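Local atomic coordinates of putative non-ribosomal peptide synthetase (Actinomadura parvosata subsp. kistnae, PDB entry 6M7L), a protein that is a condensation-like domain of a putative non-ribosomal peptide synthetase, probably inactive in peptide-bond formation and serving, like related X-domains, to recruit tailoring enzymes. Residues L110-A118 / F135-L145. Numbering follows the deposited sequence.
Sequences LPGLLADRA and FPLTDREQVLL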
loop_
_atom_site.group_PDB
_atom_site.type_symbol
_atom_site.label_atom_id
_atom_site.label_comp_id
_atom_site.label_asym_id
_atom_site.label_seq_id
_atom_site.Cartn_x
_atom_site.Cartn_y
_atom_site.Cartn_z
ATOM N N LEU A 110 28.140 -0.781 7.347
ATOM C CA LEU A 110 27.010 -0.992 6.448
ATOM C C LEU A 110 26.840 0.136 5.430
ATOM O O LEU A 110 26.531 -0.152 4.265
ATOM C CB LEU A 110 25.715 -1.183 7.242
ATOM C CG LEU A 110 25.374 -2.639 7.560
ATOM C CD1 LEU A 110 24.002 -2.740 8.200
ATOM C CD2 LEU A 110 25.447 -3.488 6.298
ATOM N N PRO A 111 26.998 1.416 5.805
ATOM C CA PRO A 111 26.914 2.475 4.781
ATOM C C PRO A 111 27.831 2.251 3.590
ATOM O O PRO A 111 27.388 2.365 2.439
ATOM C CB PRO A 111 27.288 3.735 5.568
ATOM C CG PRO A 111 26.809 3.461 6.931
ATOM C CD PRO A 111 27.056 1.994 7.162
ATOM N N GLY A 112 29.099 1.921 3.832
ATOM C CA GLY A 112 30.022 1.727 2.726
ATOM C C GLY A 112 29.709 0.486 1.913
ATOM O O GLY A 112 29.803 0.499 0.682
ATOM N N LEU A 113 29.332 -0.601 2.587
ATOM C CA LEU A 113 29.022 -1.839 1.879
ATOM C C LEU A 113 27.804 -1.669 0.983
ATOM O O LEU A 113 27.808 -2.098 -0.177
ATOM C CB LEU A 113 28.803 -2.969 2.881
ATOM C CG LEU A 113 30.087 -3.483 3.527
ATOM C CD1 LEU A 113 29.773 -4.346 4.731
ATOM C CD2 LEU A 113 30.887 -4.262 2.503
ATOM N N LEU A 114 26.748 -1.039 1.502
ATOM C CA LEU A 114 25.537 -0.851 0.710
ATOM C C LEU A 114 25.810 -0.007 -0.527
ATOM O O LEU A 114 25.336 -0.327 -1.623
ATOM C CB LEU A 114 24.444 -0.211 1.566
ATOM C CG LEU A 114 23.830 -1.078 2.664
ATOM C CD1 LEU A 114 22.944 -0.235 3.566
ATOM C CD2 LEU A 114 23.039 -2.228 2.058
ATOM N N ALA A 115 26.580 1.073 -0.373
ATOM C CA ALA A 115 26.898 1.920 -1.519
ATOM C C ALA A 115 27.740 1.171 -2.544
ATOM O O ALA A 115 27.469 1.242 -3.748
ATOM C CB ALA A 115 27.620 3.184 -1.053
ATOM N N ASP A 116 28.760 0.445 -2.083
ATOM C CA ASP A 116 29.617 -0.297 -2.999
ATOM C C ASP A 116 28.834 -1.372 -3.742
ATOM O O ASP A 116 28.913 -1.477 -4.971
ATOM C CB ASP A 116 30.788 -0.919 -2.239
ATOM C CG ASP A 116 31.532 -1.945 -3.065
ATOM O OD1 ASP A 116 32.288 -1.542 -3.972
ATOM O OD2 ASP A 116 31.351 -3.156 -2.816
ATOM N N ARG A 117 28.073 -2.188 -3.006
ATOM C CA ARG A 117 27.333 -3.273 -3.643
ATOM C C ARG A 117 26.244 -2.747 -4.569
ATOM O O ARG A 117 25.929 -3.388 -5.577
ATOM C CB ARG A 117 26.728 -4.193 -2.583
ATOM C CG ARG A 117 27.740 -4.854 -1.661
ATOM C CD ARG A 117 28.737 -5.712 -2.425
ATOM N NE ARG A 117 29.476 -6.599 -1.530
ATOM C CZ ARG A 117 30.618 -6.279 -0.932
ATOM N NH1 ARG A 117 31.216 -7.152 -0.132
ATOM N NH2 ARG A 117 31.165 -5.087 -1.133
ATOM N N ALA A 118 25.661 -1.589 -4.252
ATOM C CA ALA A 118 24.648 -1.018 -5.132
ATOM C C ALA A 118 25.259 -0.482 -6.417
ATOM O O ALA A 118 24.586 -0.445 -7.453
ATOM C CB ALA A 118 23.879 0.091 -4.412
ATOM N N PHE A 135 23.854 -9.171 4.701
ATOM C CA PHE A 135 24.849 -8.666 5.647
ATOM C C PHE A 135 24.465 -9.100 7.054
ATOM O O PHE A 135 23.706 -8.403 7.745
ATOM C CB PHE A 135 24.971 -7.148 5.550
ATOM C CG PHE A 135 25.392 -6.664 4.193
ATOM C CD1 PHE A 135 26.732 -6.636 3.840
ATOM C CD2 PHE A 135 24.450 -6.241 3.269
ATOM C CE1 PHE A 135 27.126 -6.193 2.588
ATOM C CE2 PHE A 135 24.838 -5.796 2.015
ATOM C CZ PHE A 135 26.178 -5.773 1.676
ATOM N N PRO A 136 24.958 -10.249 7.517
ATOM C CA PRO A 136 24.653 -10.701 8.885
ATOM C C PRO A 136 25.300 -9.791 9.917
ATOM O O PRO A 136 26.514 -9.575 9.903
ATOM C CB PRO A 136 25.243 -12.116 8.930
ATOM C CG PRO A 136 25.383 -12.525 7.497
ATOM C CD PRO A 136 25.691 -11.268 6.750
ATOM N N LEU A 137 24.476 -9.256 10.819
ATOM C CA LEU A 137 24.941 -8.445 11.936
ATOM C C LEU A 137 24.972 -9.236 13.236
ATOM O O LEU A 137 25.984 -9.239 13.943
ATOM C CB LEU A 137 24.049 -7.208 12.090
ATOM C CG LEU A 137 23.969 -6.319 10.849
ATOM C CD1 LEU A 137 22.855 -5.295 10.990
ATOM C CD2 LEU A 137 25.307 -5.636 10.603
ATOM N N THR A 138 23.866 -9.895 13.570
ATOM C CA THR A 138 23.787 -10.877 14.640
ATOM C C THR A 138 23.033 -12.090 14.108
ATOM O O THR A 138 22.650 -12.141 12.936
ATOM C CB THR A 138 23.088 -10.316 15.887
ATOM O OG1 THR A 138 21.687 -10.173 15.627
ATOM C CG2 THR A 138 23.666 -8.963 16.277
ATOM N N ASP A 139 22.812 -13.076 14.977
ATOM C CA ASP A 139 22.002 -14.222 14.585
ATOM C C ASP A 139 20.526 -13.873 14.455
ATOM O O ASP A 139 19.770 -14.658 13.874
ATOM C CB ASP A 139 22.186 -15.366 15.586
ATOM C CG ASP A 139 22.001 -14.920 17.026
ATOM O OD1 ASP A 139 21.453 -13.820 17.253
ATOM O OD2 ASP A 139 22.413 -15.671 17.934
ATOM N N ARG A 140 20.109 -12.716 14.970
ATOM C CA ARG A 140 18.721 -12.276 14.915
ATOM C C ARG A 140 18.553 -10.955 14.176
ATOM O O ARG A 140 17.448 -10.402 14.166
ATOM C CB ARG A 140 18.149 -12.154 16.332
ATOM C CG ARG A 140 19.045 -11.377 17.280
ATOM C CD ARG A 140 18.317 -10.914 18.537
ATOM N NE ARG A 140 17.852 -12.021 19.370
ATOM C CZ ARG A 140 16.575 -12.272 19.636
ATOM N NH1 ARG A 140 15.624 -11.490 19.140
ATOM N NH2 ARG A 140 16.246 -13.299 20.407
ATOM N N GLU A 141 19.612 -10.431 13.566
ATOM C CA GLU A 141 19.531 -9.157 12.857
ATOM C C GLU A 141 20.449 -9.202 11.646
ATOM O O GLU A 141 21.647 -9.474 11.782
ATOM C CB GLU A 141 19.902 -7.990 13.773
ATOM C CG GLU A 141 20.111 -6.673 13.042
ATOM C CD GLU A 141 19.482 -5.498 13.764
ATOM O OE1 GLU A 141 18.470 -5.706 14.466
ATOM O OE2 GLU A 141 19.994 -4.366 13.629
ATOM N N GLN A 142 19.883 -8.949 10.469
ATOM C CA GLN A 142 20.635 -8.865 9.230
ATOM C C GLN A 142 20.112 -7.683 8.427
ATOM O O GLN A 142 19.035 -7.149 8.700
ATOM C CB GLN A 142 20.521 -10.146 8.389
ATOM C CG GLN A 142 20.612 -11.455 9.166
ATOM C CD GLN A 142 19.287 -11.869 9.778
ATOM O OE1 GLN A 142 18.266 -11.212 9.578
ATOM N NE2 GLN A 142 19.297 -12.965 10.529
ATOM N N VAL A 143 20.883 -7.279 7.422
ATOM C CA VAL A 143 20.440 -6.289 6.447
ATOM C C VAL A 143 20.598 -6.887 5.057
ATOM O O VAL A 143 21.689 -7.337 4.690
ATOM C CB VAL A 143 21.209 -4.962 6.572
ATOM C CG1 VAL A 143 21.000 -4.111 5.326
ATOM C CG2 VAL A 143 20.738 -4.208 7.801
ATOM N N LEU A 144 19.504 -6.902 4.300
ATOM C CA LEU A 144 19.469 -7.454 2.955
ATOM C C LEU A 144 19.425 -6.319 1.946
ATOM O O LEU A 144 18.615 -5.397 2.078
ATOM C CB LEU A 144 18.255 -8.365 2.766
ATOM C CG LEU A 144 18.040 -8.869 1.337
ATOM C CD1 LEU A 144 19.191 -9.772 0.923
ATOM C CD2 LEU A 144 16.701 -9.585 1.202
ATOM N N LEU A 145 20.298 -6.387 0.947
ATOM C CA LEU A 145 20.316 -5.435 -0.152
ATOM C C LEU A 145 19.948 -6.163 -1.434
ATOM O O LEU A 145 20.505 -7.223 -1.733
ATOM C CB LEU A 145 21.689 -4.773 -0.298
ATOM C CG LEU A 145 21.894 -3.913 -1.551
ATOM C CD1 LEU A 145 21.014 -2.670 -1.519
ATOM C CD2 LEU A 145 23.356 -3.533 -1.704
#
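Phe135, from the strand that runs into the hairpin, pushes its ring against four residues of helix 110-118. Leu110 CD2 sits at the ring's root, 3.8 Å from Phe135 CB, Leu113 CB comes within 3.6 Å of Phe135 CE1, and Leu114 CD2 approaches Phe135 CE2. Arg117 adds the aliphatic part of its chain: its CG lies at the ring edge, near the ring plane, 3.8 Å from Phe135 CZ. Bent at chi2 (-60°), Arg117 then carries its guanidinium on to salt bridges with Asp116 and with Glu101 of strand 100-102. Cut back to an alanine, Phe135 would probably deprive Leu113 CB and Arg117 CG of the ring they lean on and leave a gap between helix and sheet. Leu137 reaches back from the hairpin, its CD1 4.0 Å from Leu110 CD1. The same Leu110 methyl meets Val143 CG2 tip to tip at 3.6 Å, and Val143 and Phe135 are a hydrogen-bonded pair of the antiparallel hairpin. At Leu145, CG held anti to the backbone N (chi1 171°) carries CD2 up to Arg117 CB at 3.5 Å, while Leu145 CB rests on Leu114 CD2 at 3.7 Å. Leu114 also touches Ala49 of strand 45-53, which neighbours strand 141-149 in the sheet. Helix 110-118 and strand 141-145 run nearly parallel, their axes 20° apart and 10.1 Å at closest approach. This apolar layer is that of a helix packed on a mixed sheet: strand 100-102, helix 110-119 and strand 130-136 form a beta-alpha-beta crossover, continued by the hairpin into strand 141-149, within the chloramphenicol acetyltransferase-like fold of condensation domains.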